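SspB protein (Streptomyces clavuligerus, PDB 6JUF) probably acts as a metal-dependent DNase in the phosphorothioation-sensing SspABCD-SspE bacterial defence system against phages. Local coordinates at residues L117-P122 / A242-R247; L205-Q210 / A267-E272. All coordinates share one frame; numbering follows the deposited sequence.

Interaction 1. Residues L117-P122 / A242-R247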
loop_
_atom_site.group_PDB
_atom_site.type_symbol
_atom_site.label_atom_id
_atom_site.label_comp_id
_atom_site.label_asym_id
_atom_site.label_seq_id
_atom_site.Cartn_x
_atom_site.Cartn_y
_atom_site.Cartn_z
ATOM N N LEU B 117 -7.422 2.235 -15.515
ATOM C CA LEU B 117 -7.793 3.638 -15.285
ATOM C C LEU B 117 -7.708 4.422 -16.638
ATOM O O LEU B 117 -8.537 5.247 -16.934
ATOM C CB LEU B 117 -6.866 4.288 -14.250
ATOM C CG LEU B 117 -7.108 5.779 -13.946
ATOM C CD1 LEU B 117 -8.567 6.072 -13.438
ATOM C CD2 LEU B 117 -6.103 6.296 -12.940
ATOM N N LEU B 118 -6.687 4.101 -17.414
ATOM C CA LEU B 118 -6.404 4.797 -18.688
ATOM C C LEU B 118 -7.247 4.232 -19.836
ATOM O O LEU B 118 -7.405 4.833 -20.887
ATOM C CB LEU B 118 -4.908 4.709 -19.008
ATOM C CG LEU B 118 -3.947 5.462 -18.106
ATOM C CD1 LEU B 118 -2.529 5.079 -18.470
ATOM C CD2 LEU B 118 -4.169 6.979 -18.185
ATOM N N SER B 119 -7.800 3.045 -19.597
ATOM C CA SER B 119 -8.425 2.252 -20.679
ATOM C C SER B 119 -9.626 2.927 -21.332
ATOM O O SER B 119 -10.423 3.537 -20.646
ATOM C CB SER B 119 -8.862 0.876 -20.135
ATOM O OG SER B 119 -9.374 0.057 -21.149
ATOM N N SER B 120 -9.736 2.776 -22.655
ATOM C CA SER B 120 -10.878 3.302 -23.383
ATOM C C SER B 120 -11.120 2.355 -24.557
ATOM O O SER B 120 -10.182 1.909 -25.237
ATOM C CB SER B 120 -10.557 4.700 -23.885
ATOM O OG SER B 120 -11.640 5.213 -24.597
ATOM N N ARG B 121 -12.379 2.003 -24.738
ATOM C CA ARG B 121 -12.799 1.239 -25.927
ATOM C C ARG B 121 -14.236 1.630 -26.221
ATOM O O ARG B 121 -14.886 2.256 -25.370
ATOM C CB ARG B 121 -12.656 -0.269 -25.675
ATOM C CG ARG B 121 -14.012 -0.938 -25.511
ATOM C CD ARG B 121 -14.208 -1.741 -24.232
ATOM N NE ARG B 121 -12.962 -2.177 -23.623
ATOM C CZ ARG B 121 -12.221 -3.172 -24.078
ATOM N NH1 ARG B 121 -12.630 -3.859 -25.148
ATOM N NH2 ARG B 121 -11.060 -3.487 -23.474
ATOM N N PRO B 122 -14.767 1.247 -27.405
ATOM C CA PRO B 122 -16.143 1.633 -27.689
ATOM C C PRO B 122 -17.076 1.026 -26.660
ATOM O O PRO B 122 -17.022 -0.177 -26.349
ATOM C CB PRO B 122 -16.396 1.040 -29.098
ATOM C CG PRO B 122 -15.024 0.927 -29.702
ATOM C CD PRO B 122 -14.082 0.649 -28.576
ATOM N N ALA B 242 -5.107 -4.018 -28.875
ATOM C CA ALA B 242 -5.495 -4.468 -30.195
ATOM C C ALA B 242 -7.003 -4.726 -30.292
ATOM O O ALA B 242 -7.646 -4.416 -31.294
ATOM C CB ALA B 242 -4.685 -5.704 -30.564
ATOM N N ALA B 243 -7.549 -5.314 -29.222
ATOM C CA ALA B 243 -8.960 -5.659 -29.113
ATOM C C ALA B 243 -9.935 -4.470 -29.223
ATOM O O ALA B 243 -11.089 -4.662 -29.493
ATOM C CB ALA B 243 -9.218 -6.447 -27.843
ATOM N N ARG B 244 -9.431 -3.266 -28.981
ATOM C CA ARG B 244 -10.234 -2.080 -29.127
ATOM C C ARG B 244 -10.749 -1.956 -30.557
ATOM O O ARG B 244 -11.805 -1.405 -30.747
ATOM C CB ARG B 244 -9.392 -0.841 -28.794
ATOM C CG ARG B 244 -8.975 -0.807 -27.348
ATOM C CD ARG B 244 -8.145 0.464 -27.120
ATOM N NE ARG B 244 -7.623 0.534 -25.731
ATOM C CZ ARG B 244 -7.170 1.632 -25.142
ATOM N NH1 ARG B 244 -7.067 2.820 -25.792
ATOM N NH2 ARG B 244 -6.770 1.543 -23.849
ATOM N N THR B 245 -10.015 -2.483 -31.537
ATOM C CA THR B 245 -10.372 -2.244 -32.942
ATOM C C THR B 245 -10.593 -3.556 -33.704
ATOM O O THR B 245 -11.052 -3.557 -34.839
ATOM C CB THR B 245 -9.343 -1.364 -33.675
ATOM O OG1 THR B 245 -8.053 -1.973 -33.583
ATOM C CG2 THR B 245 -9.278 0.023 -33.077
ATOM N N THR B 246 -10.271 -4.695 -33.098
ATOM C CA THR B 246 -10.606 -5.943 -33.803
ATOM C C THR B 246 -11.001 -7.094 -32.911
ATOM O O THR B 246 -10.502 -7.230 -31.796
ATOM C CB THR B 246 -9.526 -6.387 -34.810
ATOM O OG1 THR B 246 -10.003 -7.540 -35.532
ATOM C CG2 THR B 246 -8.216 -6.712 -34.159
ATOM N N ARG B 247 -11.873 -7.937 -33.438
ATOM C CA ARG B 247 -12.478 -9.034 -32.701
ATOM C C ARG B 247 -11.952 -10.366 -33.269
ATOM O O ARG B 247 -12.331 -11.478 -32.830
ATOM C CB ARG B 247 -14.007 -8.931 -32.889
ATOM C CG ARG B 247 -14.833 -9.683 -31.870
ATOM C CD ARG B 247 -16.324 -9.671 -32.206
ATOM N NE ARG B 247 -16.810 -8.331 -32.554
ATOM C CZ ARG B 247 -17.219 -7.403 -31.678
ATOM N NH1 ARG B 247 -17.211 -7.642 -30.368
ATOM N NH2 ARG B 247 -17.640 -6.222 -32.119
HETATM O O HOH W 1 -6.169 4.246 -23.174
HETATM O O HOH W 2 -7.795 -1.086 -23.335
#
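This is a contact of one arginine packed along a loop, with its polar end joined through two waters: Arg244 lies along the backbone of Leu118 to Pro122 where the chain runs out of helix 107-118. Its aliphatic chain is extended, with chi2 at -180° and chi3 at -177°, and carries the guanidinium back along the loop to the helix end. There the NH2 end is held at its edge by two waters in the guanidinium plane. One takes a hydrogen from Arg244 NH2 at 2.9 Å and donates to Leu118 O at 2.7 Å; the other accepts from Arg244 NH2 at 2.9 Å and bridges to Ser119 OG. Both hydrogens of Arg244 NH2 are thereby used, and no direct hydrogen bond joins the segments. Ser120 presents its backbone to one face of the guanidinium: its O sits 2.9 Å from Arg244 NE, too far above the plane for the N-H to aim at it, and its N lies 3.4 Å from Arg244 NH2 on the same side. A carbonyl resting over a cation is probably favourable electrostatically. The charge, reaching Leu118 O, the last carbonyl of helix 107-118, through a water, may also suit the negative end of the helix dipole. Further back, Arg121 CB against Arg244 CG at 4.1 Å is the aliphatic pair, and Pro122 sets its ring carbon CD 3.8 Å from the backbone carbonyl Arg244 O. Arg121 NH2 forms a salt bridge with Asp240 of helix 231-243, the helix leading into Arg244. On the loop, Ser120 OG bonds Ala9 O.

Interaction 2. Residues L205-Q210 / A267-E272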
loop_
_atom_site.group_PDB
_atom_site.type_symbol
_atom_site.label_atom_id
_atom_site.label_comp_id
_atom_site.label_asym_id
_atom_site.label_seq_id
_atom_site.Cartn_x
_atom_site.Cartn_y
_atom_site.Cartn_z
ATOM N N LEU B 205 4.892 1.994 -8.297
ATOM C CA LEU B 205 5.170 1.788 -9.743
ATOM C C LEU B 205 6.361 2.630 -10.191
ATOM O O LEU B 205 6.889 2.365 -11.264
ATOM C CB LEU B 205 3.919 2.057 -10.631
ATOM C CG LEU B 205 2.669 1.236 -10.234
ATOM C CD1 LEU B 205 1.537 1.561 -11.200
ATOM C CD2 LEU B 205 2.986 -0.281 -10.101
ATOM N N GLY B 206 6.783 3.607 -9.347
ATOM C CA GLY B 206 7.929 4.467 -9.719
ATOM C C GLY B 206 7.774 5.220 -11.047
ATOM O O GLY B 206 8.769 5.424 -11.761
ATOM N N LEU B 207 6.547 5.600 -11.400
ATOM C CA LEU B 207 6.278 6.270 -12.723
ATOM C C LEU B 207 6.593 7.740 -12.754
ATOM O O LEU B 207 6.687 8.288 -13.821
ATOM C CB LEU B 207 4.805 6.066 -13.144
ATOM C CG LEU B 207 4.520 4.697 -13.775
ATOM C CD1 LEU B 207 2.999 4.453 -13.742
ATOM C CD2 LEU B 207 5.081 4.681 -15.204
ATOM N N MET B 208 6.623 8.434 -11.593
ATOM C CA MET B 208 6.744 9.909 -11.649
ATOM C C MET B 208 7.694 10.299 -10.530
ATOM O O MET B 208 7.709 9.666 -9.446
ATOM C CB MET B 208 5.384 10.587 -11.435
ATOM C CG MET B 208 5.291 12.037 -11.904
ATOM S SD MET B 208 3.609 12.597 -11.615
ATOM C CE MET B 208 3.899 14.371 -11.331
ATOM N N GLU B 209 8.487 11.334 -10.754
ATOM C CA GLU B 209 9.449 11.773 -9.759
ATOM C C GLU B 209 9.582 13.294 -9.799
ATOM O O GLU B 209 9.298 13.950 -10.807
ATOM C CB GLU B 209 10.816 11.071 -10.002
ATOM C CG GLU B 209 11.976 11.428 -9.056
ATOM C CD GLU B 209 11.658 11.140 -7.573
ATOM O OE1 GLU B 209 10.856 11.845 -6.953
ATOM O OE2 GLU B 209 12.276 10.189 -7.020
ATOM N N GLN B 210 9.993 13.833 -8.649
ATOM C CA GLN B 210 10.345 15.223 -8.525
ATOM C C GLN B 210 11.702 15.474 -9.166
ATOM O O GLN B 210 12.632 14.660 -9.010
ATOM C CB GLN B 210 10.382 15.520 -7.009
ATOM C CG GLN B 210 11.138 16.766 -6.681
ATOM C CD GLN B 210 10.551 18.003 -7.278
ATOM O OE1 GLN B 210 11.310 18.900 -7.666
ATOM N NE2 GLN B 210 9.219 18.105 -7.327
ATOM N N ALA B 267 1.537 4.114 -21.785
ATOM C CA ALA B 267 0.817 3.929 -20.517
ATOM C C ALA B 267 1.783 3.475 -19.419
ATOM O O ALA B 267 1.723 3.938 -18.286
ATOM C CB ALA B 267 -0.326 2.881 -20.642
ATOM N N PHE B 268 2.671 2.586 -19.786
ATOM C CA PHE B 268 3.626 2.024 -18.823
ATOM C C PHE B 268 4.983 2.711 -18.871
ATOM O O PHE B 268 5.855 2.381 -18.062
ATOM C CB PHE B 268 3.802 0.501 -19.009
ATOM C CG PHE B 268 2.509 -0.301 -18.871
ATOM C CD1 PHE B 268 1.540 0.059 -17.910
ATOM C CD2 PHE B 268 2.341 -1.478 -19.573
ATOM C CE1 PHE B 268 0.396 -0.737 -17.700
ATOM C CE2 PHE B 268 1.200 -2.284 -19.374
ATOM C CZ PHE B 268 0.246 -1.924 -18.415
ATOM N N ARG B 269 5.190 3.582 -19.850
ATOM C CA ARG B 269 6.452 4.311 -20.041
ATOM C C ARG B 269 7.592 3.300 -20.188
ATOM O O ARG B 269 8.572 3.309 -19.426
ATOM C CB ARG B 269 6.650 5.413 -18.958
ATOM C CG ARG B 269 5.635 6.573 -19.085
ATOM C CD ARG B 269 5.455 7.007 -20.547
ATOM N NE ARG B 269 4.428 8.054 -20.764
ATOM C CZ ARG B 269 4.692 9.349 -20.740
ATOM N NH1 ARG B 269 5.945 9.747 -20.472
ATOM N NH2 ARG B 269 3.715 10.235 -20.943
ATOM N N ILE B 270 7.402 2.363 -21.108
ATOM C CA ILE B 270 8.431 1.359 -21.461
ATOM C C ILE B 270 8.794 1.477 -22.928
ATOM O O ILE B 270 8.002 1.955 -23.730
ATOM C CB ILE B 270 7.974 -0.074 -21.105
ATOM C CG1 ILE B 270 6.641 -0.404 -21.833
ATOM C CG2 ILE B 270 7.901 -0.175 -19.559
ATOM C CD1 ILE B 270 6.171 -1.846 -21.622
ATOM N N ARG B 271 10.031 1.075 -23.246
ATOM C CA ARG B 271 10.568 1.143 -24.600
ATOM C C ARG B 271 10.073 0.013 -25.502
ATOM O O ARG B 271 9.681 -1.032 -25.004
ATOM C CB ARG B 271 12.094 1.103 -24.519
ATOM C CG ARG B 271 12.643 2.321 -23.809
ATOM C CD ARG B 271 14.128 2.516 -24.052
ATOM N NE ARG B 271 14.772 3.185 -22.912
ATOM C CZ ARG B 271 14.537 4.435 -22.499
ATOM N NH1 ARG B 271 13.648 5.216 -23.113
ATOM N NH2 ARG B 271 15.194 4.911 -21.450
ATOM N N GLU B 272 10.089 0.227 -26.799
ATOM C CA GLU B 272 9.733 -0.811 -27.773
ATOM C C GLU B 272 10.461 -2.116 -27.502
ATOM O O GLU B 272 9.840 -3.164 -27.651
ATOM C CB GLU B 272 10.027 -0.341 -29.214
ATOM C CG GLU B 272 9.327 -1.182 -30.262
ATOM C CD GLU B 272 9.528 -0.622 -31.653
ATOM O OE1 GLU B 272 9.214 0.570 -31.909
ATOM O OE2 GLU B 272 9.980 -1.394 -32.482
#
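Of the flat groups in 267-272, Leu207 touches the backbone carbonyl of Phe268, its CD2 methyl standing 3.7 Å from Phe268 O; the Phe268 ring and the Arg269 guanidinium take no part in the contact between the segments. The same Leu207 CD2 lies 4.1 Å from Arg269 CB. A chi1 of -80° sets Leu207 CG anti to its own carbonyl carbon and sends the branch across to the helix end, where the side chains of Leu207 and Arg269 cross at about a right angle. Leu207 leads into strand 208-211, an outer strand of the antiparallel sheet with 218-221 and 142-144, and its backbone already pairs with Thr222. Facing it, helix 264-268 stops: Arg269 takes positive phi (57°), the left-handed conformation often seen just past a helix, before helix 272-285 begins. Beyond CB, Arg269 bends at chi2 and turns away from Leu207. Its guanidinium is tied down by NE to Arg266 O, NH2 to Phe135 O and NH1 to Ser141 OG, so it links the helix end to the region just ahead of strand 142-144. Arg226 donates to Arg269 O and, weakly, to Phe268 O, while Trp111 of helix 107-118 packs on Leu207.

Overall arrangement
Helix 107-118 is common to both sites: Leu118, in interaction 1, puts CD1 3.8 Å from CB of Ala267, in interaction 2, while Trp115 of the same helix also packs on Ala267. The two centres are about 21 Å apart, and the four segments alternate along the chain, so the connections cross. Both contacts sit at the ends of helices or strands. Interaction 1 is partly buried, with Pro122 exposed, and works through waters and backbone over one face of a cation; interaction 2 is the smaller and more buried, a methyl contact whose polar neighbours, the Arg269 guanidinium and Arg226, bond around it.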